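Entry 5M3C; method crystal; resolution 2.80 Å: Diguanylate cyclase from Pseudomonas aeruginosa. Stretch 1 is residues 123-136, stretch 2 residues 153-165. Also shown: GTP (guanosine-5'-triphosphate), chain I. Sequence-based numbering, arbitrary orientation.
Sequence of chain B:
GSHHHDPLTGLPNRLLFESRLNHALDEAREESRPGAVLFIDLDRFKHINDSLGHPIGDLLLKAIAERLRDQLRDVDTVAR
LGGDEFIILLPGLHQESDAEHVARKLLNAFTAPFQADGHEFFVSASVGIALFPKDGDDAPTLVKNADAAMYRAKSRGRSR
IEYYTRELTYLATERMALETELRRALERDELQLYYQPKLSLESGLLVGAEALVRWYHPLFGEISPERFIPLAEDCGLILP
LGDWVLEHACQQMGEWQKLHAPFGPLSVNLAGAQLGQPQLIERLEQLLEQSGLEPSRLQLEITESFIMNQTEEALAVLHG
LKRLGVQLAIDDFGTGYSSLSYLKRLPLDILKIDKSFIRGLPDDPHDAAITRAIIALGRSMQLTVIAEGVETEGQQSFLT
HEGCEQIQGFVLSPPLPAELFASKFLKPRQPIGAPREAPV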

ATOM      1  N   VAL B 123      22.287  -6.070 -10.616  1.00 57.59           N
ATOM      2  CA  VAL B 123      22.753  -4.732 -10.294  1.00 56.64           C
ATOM      3  C   VAL B 123      22.071  -3.752 -11.239  1.00 55.16           C
ATOM      4  O   VAL B 123      21.714  -4.105 -12.363  1.00 54.28           O
ATOM      5  CB  VAL B 123      24.285  -4.608 -10.425  1.00 56.78           C
ATOM      6  CG1 VAL B 123      24.973  -5.827  -9.829  1.00 57.18           C
ATOM      7  CG2 VAL B 123      24.686  -4.438 -11.878  1.00 57.45           C
ATOM      8  N   SER B 124      21.884  -2.525 -10.771  1.00 53.97           N
ATOM      9  CA  SER B 124      21.204  -1.502 -11.550  1.00 52.76           C
ATOM     10  C   SER B 124      22.123  -0.302 -11.736  1.00 52.44           C
ATOM     11  O   SER B 124      23.227  -0.270 -11.193  1.00 52.83           O
ATOM     12  CB  SER B 124      19.921  -1.079 -10.837  1.00 52.69           C
ATOM     13  OG  SER B 124      19.277  -0.029 -11.529  1.00 53.61           O
ATOM     14  N   ALA B 125      21.669   0.686 -12.501  1.00 51.22           N
ATOM     15  CA  ALA B 125      22.475   1.874 -12.758  1.00 50.18           C
ATOM     16  C   ALA B 125      21.615   3.065 -13.153  1.00 49.34           C
ATOM     17  O   ALA B 125      20.516   2.904 -13.680  1.00 48.63           O
ATOM     18  CB  ALA B 125      23.500   1.586 -13.842  1.00 50.03           C
ATOM     19  N   SER B 126      22.127   4.263 -12.887  1.00 49.20           N
ATOM     20  CA  SER B 126      21.475   5.494 -13.313  1.00 50.09           C
ATOM     21  C   SER B 126      22.282   6.116 -14.449  1.00 50.55           C
ATOM     22  O   SER B 126      23.507   6.007 -14.481  1.00 51.46           O
ATOM     23  CB  SER B 126      21.364   6.469 -12.144  1.00 50.20           C
ATOM     24  OG  SER B 126      20.752   5.845 -11.031  1.00 50.73           O
ATOM     25  N   VAL B 127      21.601   6.766 -15.385  1.00 49.77           N
ATOM     26  CA  VAL B 127      22.272   7.254 -16.580  1.00 49.44           C
ATOM     27  C   VAL B 127      21.959   8.714 -16.867  1.00 49.31           C
ATOM     28  O   VAL B 127      20.794   9.117 -16.926  1.00 49.56           O
ATOM     29  CB  VAL B 127      21.886   6.420 -17.814  1.00 49.61           C
ATOM     30  CG1 VAL B 127      22.719   6.837 -19.016  1.00 49.74           C
ATOM     31  CG2 VAL B 127      22.062   4.937 -17.531  1.00 49.56           C
ATOM     32  N   GLY B 128      23.014   9.501 -17.053  1.00 49.15           N
ATOM     33  CA  GLY B 128      22.865  10.899 -17.438  1.00 48.78           C
ATOM     34  C   GLY B 128      23.348  11.077 -18.858  1.00 49.12           C
ATOM     35  O   GLY B 128      24.328  10.457 -19.259  1.00 49.88           O
ATOM     36  N   ILE B 129      22.661  11.915 -19.628  1.00 50.18           N
ATOM     37  CA  ILE B 129      23.037  12.137 -21.025  1.00 50.67           C
ATOM     38  C   ILE B 129      23.407  13.590 -21.291  1.00 50.42           C
ATOM     39  O   ILE B 129      22.684  14.502 -20.895  1.00 49.45           O
ATOM     40  CB  ILE B 129      21.898  11.756 -21.991  1.00 51.03           C
ATOM     41  CG1 ILE B 129      21.350  10.369 -21.659  1.00 51.16           C
ATOM     42  CG2 ILE B 129      22.392  11.791 -23.430  1.00 51.37           C
ATOM     43  CD1 ILE B 129      20.172   9.963 -22.518  1.00 51.59           C
ATOM     44  N   ALA B 130      24.531  13.799 -21.972  1.00 51.44           N
ATOM     45  CA  ALA B 130      24.914  15.134 -22.420  1.00 52.33           C
ATOM     46  C   ALA B 130      25.171  15.111 -23.917  1.00 53.22           C
ATOM     47  O   ALA B 130      25.989  14.333 -24.392  1.00 54.14           O
ATOM     48  CB  ALA B 130      26.150  15.613 -21.679  1.00 52.33           C
ATOM     49  N   LEU B 131      24.470  15.963 -24.658  1.00 54.63           N
ATOM     50  CA  LEU B 131      24.616  16.020 -26.109  1.00 55.69           C
ATOM     51  C   LEU B 131      25.574  17.130 -26.512  1.00 56.57           C
ATOM     52  O   LEU B 131      25.638  18.167 -25.855  1.00 56.60           O
ATOM     53  CB  LEU B 131      23.256  16.266 -26.767  1.00 55.61           C
ATOM     54  CG  LEU B 131      22.249  15.116 -26.709  1.00 56.03           C
ATOM     55  CD1 LEU B 131      20.840  15.626 -26.963  1.00 56.21           C
ATOM     56  CD2 LEU B 131      22.615  14.030 -27.708  1.00 56.56           C
ATOM     57  N   PHE B 132      26.325  16.912 -27.587  1.00 58.14           N
ATOM     58  CA  PHE B 132      27.119  17.989 -28.171  1.00 59.47           C
ATOM     59  C   PHE B 132      26.694  18.247 -29.613  1.00 60.24           C
ATOM     60  O   PHE B 132      26.359  17.311 -30.347  1.00 61.22           O
ATOM     61  CB  PHE B 132      28.628  17.720 -28.070  1.00 59.50           C
ATOM     62  CG  PHE B 132      29.077  16.424 -28.689  1.00 59.27           C
ATOM     63  CD1 PHE B 132      29.115  15.260 -27.940  1.00 59.52           C
ATOM     64  CD2 PHE B 132      29.509  16.382 -30.005  1.00 59.43           C
ATOM     65  CE1 PHE B 132      29.553  14.071 -28.499  1.00 59.32           C
ATOM     66  CE2 PHE B 132      29.945  15.197 -30.569  1.00 58.68           C
ATOM     67  CZ  PHE B 132      29.969  14.041 -29.816  1.00 58.72           C
ATOM     68  N   PRO B 133      26.711  19.517 -30.010  1.00 60.64           N
ATOM     69  CA  PRO B 133      27.221  20.597 -29.155  1.00 60.45           C
ATOM     70  C   PRO B 133      26.151  21.339 -28.346  1.00 60.19           C
ATOM     71  O   PRO B 133      26.423  22.420 -27.824  1.00 59.76           O
ATOM     72  CB  PRO B 133      27.876  21.557 -30.156  1.00 60.41           C
ATOM     73  CG  PRO B 133      27.196  21.287 -31.453  1.00 60.61           C
ATOM     74  CD  PRO B 133      26.868  19.823 -31.443  1.00 60.96           C
ATOM     75  N   LYS B 134      24.954  20.768 -28.235  1.00 59.58           N
ATOM     76  CA  LYS B 134      23.860  21.449 -27.544  1.00 59.86           C
ATOM     77  C   LYS B 134      24.230  21.773 -26.101  1.00 59.91           C
ATOM     78  O   LYS B 134      23.959  22.869 -25.615  1.00 60.32           O
ATOM     79  CB  LYS B 134      22.587  20.598 -27.564  1.00 59.47           C
ATOM     80  CG  LYS B 134      21.389  21.269 -26.907  1.00 59.08           C
ATOM     81  CD  LYS B 134      20.227  20.302 -26.735  1.00 59.16           C
ATOM     82  N   ASP B 135      24.854  20.815 -25.426  1.00 60.26           N
ATOM     83  CA  ASP B 135      25.144  20.937 -24.004  1.00 60.67           C
ATOM     84  C   ASP B 135      26.614  21.227 -23.722  1.00 60.79           C
ATOM     85  O   ASP B 135      27.039  21.192 -22.570  1.00 60.69           O
ATOM     86  CB  ASP B 135      24.734  19.654 -23.280  1.00 61.61           C
ATOM     87  CG  ASP B 135      23.310  19.238 -23.590  1.00 61.97           C
ATOM     88  OD1 ASP B 135      22.462  20.127 -23.821  1.00 62.28           O
ATOM     89  OD2 ASP B 135      23.040  18.020 -23.600  1.00 62.32           O
ATOM     90  N   GLY B 136      27.387  21.509 -24.766  1.00 62.13           N
ATOM     91  CA  GLY B 136      28.804  21.837 -24.600  1.00 61.90           C
ATOM     92  C   GLY B 136      29.625  21.532 -25.836  1.00 62.37           C
ATOM     93  O   GLY B 136      29.247  20.684 -26.648  1.00 60.17           O
ATOM     94  N   ALA B 153      19.221  11.824 -12.440  1.00 55.26           N
ATOM     95  CA  ALA B 153      18.633  10.494 -12.527  1.00 56.36           C
ATOM     96  C   ALA B 153      18.726   9.811 -11.173  1.00 57.21           C
ATOM     97  O   ALA B 153      17.856   9.029 -10.792  1.00 57.76           O
ATOM     98  CB  ALA B 153      19.349   9.665 -13.582  1.00 57.06           C
ATOM     99  N   LYS B 154      19.797  10.117 -10.451  1.00 58.02           N
ATOM    100  CA  LYS B 154      20.028   9.558  -9.126  1.00 58.25           C
ATOM    101  C   LYS B 154      18.988  10.075  -8.135  1.00 58.16           C
ATOM    102  O   LYS B 154      18.552   9.335  -7.259  1.00 56.51           O
ATOM    103  CB  LYS B 154      21.439   9.915  -8.638  1.00 57.49           C
ATOM    104  CG  LYS B 154      22.186   8.779  -7.956  1.00 56.71           C
ATOM    105  CD  LYS B 154      22.463   7.629  -8.914  1.00 56.06           C
ATOM    106  CE  LYS B 154      23.660   6.811  -8.462  1.00 56.09           C
ATOM    107  NZ  LYS B 154      23.741   5.491  -9.145  1.00 56.37           N
ATOM    108  N   SER B 155      18.590  11.339  -8.277  1.00 59.77           N
ATOM    109  CA  SER B 155      17.638  11.949  -7.340  1.00 61.81           C
ATOM    110  C   SER B 155      16.172  11.691  -7.701  1.00 64.55           C
ATOM    111  O   SER B 155      15.346  11.464  -6.818  1.00 65.40           O
ATOM    112  CB  SER B 155      17.881  13.457  -7.227  1.00 61.81           C
ATOM    113  OG  SER B 155      17.377  14.152  -8.356  1.00 62.95           O
ATOM    114  N   ARG B 156      15.849  11.733  -8.992  1.00 68.19           N
ATOM    115  CA  ARG B 156      14.475  11.518  -9.460  1.00 69.13           C
ATOM    116  C   ARG B 156      14.058  10.053  -9.356  1.00 69.67           C
ATOM    117  O   ARG B 156      12.974   9.671  -9.798  1.00 70.90           O
ATOM    118  CB  ARG B 156      14.320  11.983 -10.911  1.00 70.12           C
ATOM    119  CG  ARG B 156      14.158  13.486 -11.071  1.00 72.03           C
ATOM    120  CD  ARG B 156      13.996  13.874 -12.534  1.00 73.69           C
ATOM    121  NE  ARG B 156      13.027  13.028 -13.229  1.00 74.40           N
ATOM    122  CZ  ARG B 156      11.707  13.164 -13.140  1.00 74.32           C
ATOM    123  NH1 ARG B 156      11.177  14.113 -12.378  1.00 73.98           N
ATOM    124  NH2 ARG B 156      10.911  12.344 -13.813  1.00 74.68           N
ATOM    125  N   GLY B 157      14.930   9.236  -8.777  1.00 69.19           N
ATOM    126  CA  GLY B 157      14.678   7.811  -8.633  1.00 68.64           C
ATOM    127  C   GLY B 157      15.964   7.062  -8.899  1.00 69.52           C
ATOM    128  O   GLY B 157      17.047   7.526  -8.541  1.00 71.92           O
ATOM    129  N   ARG B 158      15.855   5.907  -9.537  1.00 68.23           N
ATOM    130  CA  ARG B 158      17.035   5.167  -9.962  1.00 66.98           C
ATOM    131  C   ARG B 158      16.676   4.254 -11.119  1.00 66.86           C
ATOM    132  O   ARG B 158      15.537   4.252 -11.583  1.00 69.11           O
ATOM    133  CB  ARG B 158      17.626   4.370  -8.796  1.00 66.27           C
ATOM    134  CG  ARG B 158      18.724   5.109  -8.043  1.00 65.00           C
ATOM    135  CD  ARG B 158      19.137   4.370  -6.781  1.00 63.82           C
ATOM    136  NE  ARG B 158      20.261   5.010  -6.097  1.00 61.65           N
ATOM    137  CZ  ARG B 158      20.161   6.085  -5.318  1.00 58.74           C
ATOM    138  NH1 ARG B 158      18.987   6.667  -5.120  1.00 57.98           N
ATOM    139  NH2 ARG B 158      21.241   6.584  -4.740  1.00 57.80           N
ATOM    140  N   SER B 159      17.652   3.489 -11.595  1.00 65.85           N
ATOM    141  CA  SER B 159      17.427   2.599 -12.723  1.00 65.52           C
ATOM    142  C   SER B 159      16.700   3.367 -13.824  1.00 64.95           C
ATOM    143  O   SER B 159      15.825   2.825 -14.501  1.00 65.76           O
ATOM    144  CB  SER B 159      16.606   1.388 -12.277  1.00 65.94           C
ATOM    145  OG  SER B 159      16.569   0.395 -13.287  1.00 68.96           O
ATOM    146  N   ARG B 160      17.071   4.635 -13.992  1.00 63.50           N
ATOM    147  CA  ARG B 160      16.412   5.522 -14.945  1.00 61.90           C
ATOM    148  C   ARG B 160      17.432   6.308 -15.766  1.00 59.46           C
ATOM    149  O   ARG B 160      18.635   6.238 -15.516  1.00 58.93           O
ATOM    150  CB  ARG B 160      15.482   6.494 -14.209  1.00 62.29           C
ATOM    151  CG  ARG B 160      16.207   7.477 -13.304  1.00 63.08           C
ATOM    152  CD  ARG B 160      15.249   8.425 -12.601  1.00 64.00           C
ATOM    153  NE  ARG B 160      14.466   9.217 -13.544  1.00 64.87           N
ATOM    154  CZ  ARG B 160      13.171   9.035 -13.788  1.00 66.07           C
ATOM    155  NH1 ARG B 160      12.493   8.087 -13.153  1.00 66.47           N
ATOM    156  NH2 ARG B 160      12.548   9.806 -14.667  1.00 67.19           N
ATOM    157  N   ILE B 161      16.934   7.058 -16.742  1.00 57.93           N
ATOM    158  CA  ILE B 161      17.771   7.871 -17.615  1.00 56.83           C
ATOM    159  C   ILE B 161      17.338   9.331 -17.529  1.00 55.96           C
ATOM    160  O   ILE B 161      16.149   9.619 -17.413  1.00 55.20           O
ATOM    161  CB  ILE B 161      17.670   7.386 -19.075  1.00 56.43           C
ATOM    162  CG1 ILE B 161      18.285   5.991 -19.199  1.00 57.79           C
ATOM    163  CG2 ILE B 161      18.368   8.350 -20.019  1.00 55.70           C
ATOM    164  CD1 ILE B 161      18.073   5.332 -20.546  1.00 58.14           C
ATOM    165  N   GLU B 162      18.299  10.249 -17.572  1.00 56.19           N
ATOM    166  CA  GLU B 162      17.971  11.672 -17.563  1.00 56.86           C
ATOM    167  C   GLU B 162      18.841  12.478 -18.518  1.00 56.97           C
ATOM    168  O   GLU B 162      20.034  12.214 -18.672  1.00 57.37           O
ATOM    169  CB  GLU B 162      18.097  12.243 -16.152  1.00 58.36           C
ATOM    170  CG  GLU B 162      17.031  11.752 -15.185  1.00 59.41           C
ATOM    171  CD  GLU B 162      15.640  12.252 -15.532  1.00 59.90           C
ATOM    172  OE1 GLU B 162      15.509  13.423 -15.951  1.00 60.71           O
ATOM    173  OE2 GLU B 162      14.676  11.476 -15.375  1.00 59.92           O
ATOM    174  N   TYR B 163      18.225  13.466 -19.159  1.00 58.21           N
ATOM    175  CA  TYR B 163      18.946  14.384 -20.032  1.00 59.07           C
ATOM    176  C   TYR B 163      19.411  15.605 -19.258  1.00 59.01           C
ATOM    177  O   TYR B 163      18.852  15.945 -18.214  1.00 59.79           O
ATOM    178  CB  TYR B 163      18.068  14.818 -21.208  1.00 59.10           C
ATOM    179  CG  TYR B 163      18.016  13.802 -22.319  1.00 59.57           C
ATOM    180  CD1 TYR B 163      17.061  12.798 -22.321  1.00 60.41           C
ATOM    181  CD2 TYR B 163      18.935  13.837 -23.360  1.00 60.06           C
ATOM    182  CE1 TYR B 163      17.013  11.859 -23.332  1.00 61.00           C
ATOM    183  CE2 TYR B 163      18.896  12.901 -24.378  1.00 60.48           C
ATOM    184  CZ  TYR B 163      17.932  11.915 -24.358  1.00 60.86           C
ATOM    185  OH  TYR B 163      17.879  10.976 -25.363  1.00 61.75           O
ATOM    186  N   TYR B 164      20.438  16.264 -19.778  1.00 58.78           N
ATOM    187  CA  TYR B 164      20.976  17.452 -19.143  1.00 59.27           C
ATOM    188  C   TYR B 164      20.005  18.614 -19.297  1.00 59.37           C
ATOM    189  O   TYR B 164      19.260  18.683 -20.272  1.00 59.85           O
ATOM    190  CB  TYR B 164      22.331  17.820 -19.750  1.00 59.44           C
ATOM    191  CG  TYR B 164      22.892  19.115 -19.211  1.00 59.80           C
ATOM    192  CD1 TYR B 164      23.330  19.208 -17.896  1.00 59.73           C
ATOM    193  CD2 TYR B 164      22.981  20.246 -20.012  1.00 59.75           C
ATOM    194  CE1 TYR B 164      23.840  20.390 -17.394  1.00 60.17           C
ATOM    195  CE2 TYR B 164      23.491  21.433 -19.519  1.00 60.12           C
ATOM    196  CZ  TYR B 164      23.919  21.499 -18.209  1.00 60.42           C
ATOM    197  OH  TYR B 164      24.427  22.676 -17.707  1.00 61.09           O
ATOM    198  N   THR B 165      20.002  19.508 -18.317  1.00 60.24           N
ATOM    199  CA  THR B 165      19.262  20.762 -18.421  1.00 62.22           C
ATOM    200  C   THR B 165      20.047  21.862 -17.709  1.00 63.20           C
ATOM    201  O   THR B 165      20.739  21.607 -16.722  1.00 63.69           O
ATOM    202  CB  THR B 165      17.837  20.669 -17.826  1.00 62.40           C
ATOM    203  OG1 THR B 165      17.904  20.612 -16.395  1.00 63.48           O
ATOM    204  CG2 THR B 165      17.093  19.444 -18.358  1.00 61.66           C
TER
HETATM  205  PG  GTP I1303      24.442   5.417  -5.246  1.00 48.00           P
HETATM  206  O1G GTP I1303      24.053   6.591  -4.382  1.00 45.84           O
HETATM  207  O2G GTP I1303      23.299   4.784  -6.001  1.00 48.83           O
HETATM  208  O3G GTP I1303      25.669   5.651  -6.094  1.00 48.05           O
HETATM  209  O3B GTP I1303      24.853   4.246  -4.219  1.00 49.49           O
HETATM  210  PB  GTP I1303      26.360   3.683  -4.134  1.00 50.80           P
HETATM  211  O1B GTP I1303      26.483   2.838  -2.889  1.00 51.00           O
HETATM  212  O2B GTP I1303      26.733   3.089  -5.472  1.00 50.35           O
HETATM  213  O3A GTP I1303      27.171   5.056  -3.893  1.00 51.65           O
HETATM  214  PA  GTP I1303      28.700   5.259  -4.356  1.00 51.91           P
HETATM  215  O1A GTP I1303      29.351   6.249  -3.420  1.00 52.52           O
HETATM  216  O2A GTP I1303      28.737   5.496  -5.848  1.00 52.35           O
HETATM  217  O5' GTP I1303      29.338   3.821  -4.065  1.00 51.85           O
HETATM  218  C5' GTP I1303      30.355   3.338  -4.925  1.00 53.09           C
HETATM  219  C4' GTP I1303      30.722   1.944  -4.460  1.00 54.11           C
HETATM  220  O4' GTP I1303      31.468   1.280  -5.480  1.00 54.12           O
HETATM  221  C3' GTP I1303      31.584   1.990  -3.204  1.00 54.91           C
HETATM  222  O3' GTP I1303      30.982   1.237  -2.147  1.00 56.13           O
HETATM  223  C2' GTP I1303      32.906   1.380  -3.618  1.00 54.68           C
HETATM  224  O2' GTP I1303      33.459   0.542  -2.601  1.00 55.23           O
HETATM  225  C1' GTP I1303      32.542   0.582  -4.857  1.00 54.27           C
HETATM  226  N9  GTP I1303      33.710   0.453  -5.747  1.00 53.67           N
HETATM  227  C8  GTP I1303      34.350   1.449  -6.383  1.00 53.80           C
HETATM  228  N7  GTP I1303      35.384   0.951  -7.110  1.00 54.30           N
HETATM  229  C5  GTP I1303      35.403  -0.383  -6.936  1.00 53.89           C
HETATM  230  C6  GTP I1303      36.224  -1.516  -7.410  1.00 53.97           C
HETATM  231  O6  GTP I1303      37.185  -1.320  -8.182  1.00 54.88           O
HETATM  232  N1  GTP I1303      35.907  -2.751  -6.992  1.00 54.09           N
HETATM  233  C2  GTP I1303      34.872  -2.982  -6.162  1.00 53.70           C
HETATM  234  N2  GTP I1303      34.608  -4.255  -5.779  1.00 53.94           N
HETATM  235  N3  GTP I1303      34.080  -1.991  -5.689  1.00 53.23           N
HETATM  236  C4  GTP I1303      34.295  -0.703  -6.036  1.00 53.54           C

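The two stretches meet as neighbouring parallel β-strands, zipped by backbone hydrogen bonds and packed on one face by apolar side chains, with a short helix end and a loop flanking the pairing. The strand that runs through Val 127 and Ile 129 to Phe 132 and strand 161–163 run in nearly the same direction, 23° apart, and the pairing illustrates the rule that in a parallel ladder one residue bonds to the two neighbours of its partner. Val 127 lies beside Ile 161, yet its N donates to Arg 160 O (3.0 Å) and its O accepts from Glu 162 N (2.8 Å). Two residues on, Ile 129 repeats the pattern around Tyr 163: its N donates to Glu 162 O at 2.8 Å, whereas the bond from Tyr 164 N to Ile 129 O, at 3.1 Å, is weak. Short CA-H...O contacts fill the gaps, such as Ile 161 CA to Val 127 O at 3.3 Å.

Alternation along the strands sorts the side chains. Val 127, Ile 129, Ile 161 and Tyr 163 share one face, where branched aliphatic residues suit both the extended backbone and close packing. Ile 129, buried and with chi1 m and chi2 t, carries its CD1 to 3.5 Å from Ile 161 CG2 and over the face of the Tyr 163 ring, 3.7 Å from the ring centroid, in a CH-pi contact. Leu 131 CD1 approaches the same ring, at 4.2 Å from Tyr 163 CE2. The ring of Tyr 163 borders this apolar cluster with its carbons, while its hydroxyl is hydrogen-bonded elsewhere in the structure.

The other face carries Gly 128 and Glu 162. The end of the Glu 162 side chain leads away from the first stretch, and its OE2 forms salt bridges within its own stretch to Arg 156 NE (3.1 Å) and Arg 160 NH2 (2.8 Å), bracing the loop that leads into the strand.

Beyond the ladder, small residues permit close approach. Ser 126 CB packs 4.0 Å from Ala 153 CB at the helix end. Gly 157 takes the helix out of its helical course with positive phi, at backbone angles that by themselves call for glycine. Next to it, Arg 158 turns its guanidinium to the GTP γ-phosphate, with NE 3.0 Å from O2G and NH2 2.8 Å from O1G.

At the far end, Asp 135 OD2 accepts a hydrogen bond from Leu 131 N (2.7 Å), which ties the turn back to its strand, and Asp 135 CG rests 3.7 Å from Tyr 164 CD2.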